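Local coordinates for aspartate--tRNA(Asp/Asn) ligase (Thermus thermophilus, PDB 1N9W), which attaches L-aspartate, activated by ATP as Asp-AMP, to the acceptor end of both tRNA(Asp) and tRNA(Asn), at residues B[60-65]-B[79-84]. Numbering follows the deposited sequence.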
ATOM      1  N   ARG B  60      30.656   0.398 -10.221  1.00 19.25           N
ATOM      2  CA  ARG B  60      30.143   0.578 -11.557  1.00 19.74           C
ATOM      3  C   ARG B  60      31.149  -0.210 -12.392  1.00 19.99           C
ATOM      4  O   ARG B  60      32.359  -0.064 -12.197  1.00 18.28           O
ATOM      5  CB  ARG B  60      30.155   2.051 -11.958  1.00 23.13           C
ATOM      6  CG  ARG B  60      29.878   2.275 -13.423  1.00 25.84           C
ATOM      7  CD  ARG B  60      29.652   3.741 -13.724  1.00 29.47           C
ATOM      8  NE  ARG B  60      29.921   4.005 -15.120  1.00 33.79           N
ATOM      9  CZ  ARG B  60      31.140   4.085 -15.645  1.00 36.70           C
ATOM     10  NH1 ARG B  60      32.214   3.936 -14.882  1.00 36.09           N
ATOM     11  NH2 ARG B  60      31.289   4.280 -16.952  1.00 38.93           N
ATOM     12  N   VAL B  61      30.654  -1.074 -13.272  1.00 19.25           N
ATOM     13  CA  VAL B  61      31.522  -1.870 -14.130  1.00 20.32           C
ATOM     14  C   VAL B  61      31.126  -1.774 -15.598  1.00 21.76           C
ATOM     15  O   VAL B  61      29.955  -1.934 -15.961  1.00 21.29           O
ATOM     16  CB  VAL B  61      31.515  -3.379 -13.761  1.00 20.12           C
ATOM     17  CG1 VAL B  61      32.305  -4.168 -14.822  1.00 18.70           C
ATOM     18  CG2 VAL B  61      32.120  -3.608 -12.367  1.00 18.06           C
ATOM     19  N   ARG B  62      32.119  -1.511 -16.438  1.00 23.92           N
ATOM     20  CA  ARG B  62      31.908  -1.429 -17.885  1.00 25.88           C
ATOM     21  C   ARG B  62      32.713  -2.570 -18.501  1.00 24.29           C
ATOM     22  O   ARG B  62      33.910  -2.698 -18.248  1.00 23.70           O
ATOM     23  CB  ARG B  62      32.401  -0.080 -18.418  1.00 28.72           C
ATOM     24  CG  ARG B  62      32.408   0.021 -19.941  1.00 37.42           C
ATOM     25  CD  ARG B  62      32.745   1.438 -20.412  1.00 43.16           C
ATOM     26  NE  ARG B  62      34.111   1.863 -20.056  1.00 47.39           N
ATOM     27  CZ  ARG B  62      35.193   1.626 -20.794  1.00 47.37           C
ATOM     28  NH1 ARG B  62      35.090   0.962 -21.941  1.00 50.26           N
ATOM     29  NH2 ARG B  62      36.373   2.064 -20.389  1.00 47.03           N
ATOM     30  N   GLY B  63      32.058  -3.401 -19.301  1.00 23.71           N
ATOM     31  CA  GLY B  63      32.769  -4.510 -19.904  1.00 23.68           C
ATOM     32  C   GLY B  63      32.017  -5.368 -20.899  1.00 23.33           C
ATOM     33  O   GLY B  63      30.832  -5.151 -21.163  1.00 21.22           O
ATOM     34  N   LEU B  64      32.728  -6.359 -21.437  1.00 23.40           N
ATOM     35  CA  LEU B  64      32.200  -7.282 -22.442  1.00 24.55           C
ATOM     36  C   LEU B  64      31.543  -8.533 -21.861  1.00 24.41           C
ATOM     37  O   LEU B  64      32.142  -9.235 -21.042  1.00 23.81           O
ATOM     38  CB  LEU B  64      33.345  -7.708 -23.374  1.00 25.33           C
ATOM     39  CG  LEU B  64      33.030  -8.682 -24.508  1.00 27.70           C
ATOM     40  CD1 LEU B  64      32.268  -7.933 -25.593  1.00 26.79           C
ATOM     41  CD2 LEU B  64      34.328  -9.276 -25.070  1.00 28.72           C
ATOM     42  N   VAL B  65      30.314  -8.808 -22.289  1.00 24.68           N
ATOM     43  CA  VAL B  65      29.586  -9.991 -21.839  1.00 24.07           C
ATOM     44  C   VAL B  65      30.107 -11.200 -22.611  1.00 27.46           C
ATOM     45  O   VAL B  65      30.015 -11.263 -23.841  1.00 28.30           O
ATOM     46  CB  VAL B  65      28.055  -9.843 -22.074  1.00 22.43           C
ATOM     47  CG1 VAL B  65      27.301 -11.075 -21.542  1.00 20.96           C
ATOM     48  CG2 VAL B  65      27.548  -8.573 -21.374  1.00 23.71           C
ATOM     49  N   ALA B  79      35.756  -6.935 -17.508  1.00 25.84           N
ATOM     50  CA  ALA B  79      35.834  -5.497 -17.266  1.00 27.23           C
ATOM     51  C   ALA B  79      36.860  -4.704 -18.065  1.00 28.56           C
ATOM     52  O   ALA B  79      38.029  -5.080 -18.160  1.00 28.18           O
ATOM     53  CB  ALA B  79      36.046  -5.243 -15.772  1.00 26.68           C
ATOM     54  N   LYS B  80      36.406  -3.592 -18.627  1.00 29.22           N
ATOM     55  CA  LYS B  80      37.272  -2.701 -19.375  1.00 31.67           C
ATOM     56  C   LYS B  80      37.546  -1.560 -18.391  1.00 31.58           C
ATOM     57  O   LYS B  80      38.560  -0.855 -18.471  1.00 31.51           O
ATOM     58  CB  LYS B  80      36.541  -2.147 -20.607  1.00 36.19           C
ATOM     59  CG  LYS B  80      35.726  -3.182 -21.376  1.00 40.93           C
ATOM     60  CD  LYS B  80      36.575  -4.051 -22.289  1.00 45.16           C
ATOM     61  CE  LYS B  80      37.020  -3.282 -23.522  1.00 45.90           C
ATOM     62  NZ  LYS B  80      37.806  -4.152 -24.437  1.00 46.75           N
ATOM     63  N   GLU B  81      36.631  -1.392 -17.444  1.00 29.37           N
ATOM     64  CA  GLU B  81      36.755  -0.331 -16.452  1.00 30.17           C
ATOM     65  C   GLU B  81      35.993  -0.675 -15.175  1.00 27.21           C
ATOM     66  O   GLU B  81      34.899  -1.226 -15.225  1.00 25.85           O
ATOM     67  CB  GLU B  81      36.233   0.980 -17.061  1.00 30.07           C
ATOM     68  CG  GLU B  81      35.985   2.119 -16.080  1.00 35.46           C
ATOM     69  CD  GLU B  81      35.596   3.424 -16.790  1.00 37.35           C
ATOM     70  OE1 GLU B  81      34.955   3.362 -17.863  1.00 35.47           O
ATOM     71  OE2 GLU B  81      35.913   4.505 -16.256  1.00 38.93           O
ATOM     72  N   VAL B  82      36.595  -0.367 -14.034  1.00 25.57           N
ATOM     73  CA  VAL B  82      35.951  -0.615 -12.759  1.00 24.71           C
ATOM     74  C   VAL B  82      36.066   0.674 -11.944  1.00 24.85           C
ATOM     75  O   VAL B  82      37.167   1.169 -11.704  1.00 25.97           O
ATOM     76  CB  VAL B  82      36.612  -1.815 -12.012  1.00 21.67           C
ATOM     77  CG1 VAL B  82      35.964  -2.021 -10.659  1.00 18.24           C
ATOM     78  CG2 VAL B  82      36.459  -3.084 -12.845  1.00 20.60           C
ATOM     79  N   GLU B  83      34.917   1.235 -11.570  1.00 25.33           N
ATOM     80  CA  GLU B  83      34.862   2.470 -10.782  1.00 25.09           C
ATOM     81  C   GLU B  83      34.200   2.158  -9.438  1.00 24.62           C
ATOM     82  O   GLU B  83      33.124   1.563  -9.394  1.00 23.67           O
ATOM     83  CB  GLU B  83      34.046   3.556 -11.515  1.00 24.10           C
ATOM     84  CG  GLU B  83      33.897   4.859 -10.703  1.00 25.24           C
ATOM     85  CD  GLU B  83      33.036   5.944 -11.372  1.00 25.65           C
ATOM     86  OE1 GLU B  83      32.936   7.053 -10.802  1.00 27.58           O
ATOM     87  OE2 GLU B  83      32.460   5.705 -12.449  1.00 28.26           O
ATOM     88  N   VAL B  84      34.858   2.549  -8.352  1.00 24.21           N
ATOM     89  CA  VAL B  84      34.315   2.328  -7.022  1.00 24.75           C
ATOM     90  C   VAL B  84      33.500   3.568  -6.688  1.00 24.32           C
ATOM     91  O   VAL B  84      34.055   4.648  -6.530  1.00 24.12           O
ATOM     92  CB  VAL B  84      35.444   2.151  -5.981  1.00 25.07           C
ATOM     93  CG1 VAL B  84      34.876   1.679  -4.645  1.00 23.17           C
ATOM     94  CG2 VAL B  84      36.463   1.153  -6.503  1.00 23.96           C
TER
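A classic beta bulge, K80 and E81 facing R62, marks this antiparallel pairing in the OB-fold anticodon-binding domain. The carbonyl R62 O accepts both from K80 N, at 2.7 Å, and from E81 N, at 3.1 Å. Beyond it the regular pairing resumes: R62 N donates to E81 O, and R60 and E83 exchange two backbone bonds. One face carries four charged side chains, R60, R62, E81 and E83, in a salt-bridge network. R62 is bent about CG-CD (chi3 65°), which brings NE to 2.8 Å from E81 OE1. That oxygen offers its anti lone pair to NE, while R62 NH2 meets it at 3.2 Å from above the carboxylate plane; both bonds lie in the guanidinium plane, which stands 84° from the carboxylate. K80 CB rests over a guanidinium face, 3.7 Å from R62 NH1. R60 NH1 approaches E83 OE2 to 3.0 Å. A long contact of 3.9 Å joins R60 NH2 to E81 OE1. An alanine in place of R62 would probably leave the E81 carboxylate with just the long contact to R60 across the two strands. V61, which with V82 lies on the other face, packs CG1 against A79 CB at 4.0 Å and CG2 more loosely against V82 CG2. Strand 58-67 runs between 81-84 and 15-28: V61 and G63 bond through their backbones to L18 and V16, and R60 NE forms a further salt bridge with E17. V45 of strand 41-47 touches both V61 and A79, and the chain turns a corner at K80 between strands 75-79 and 81-84.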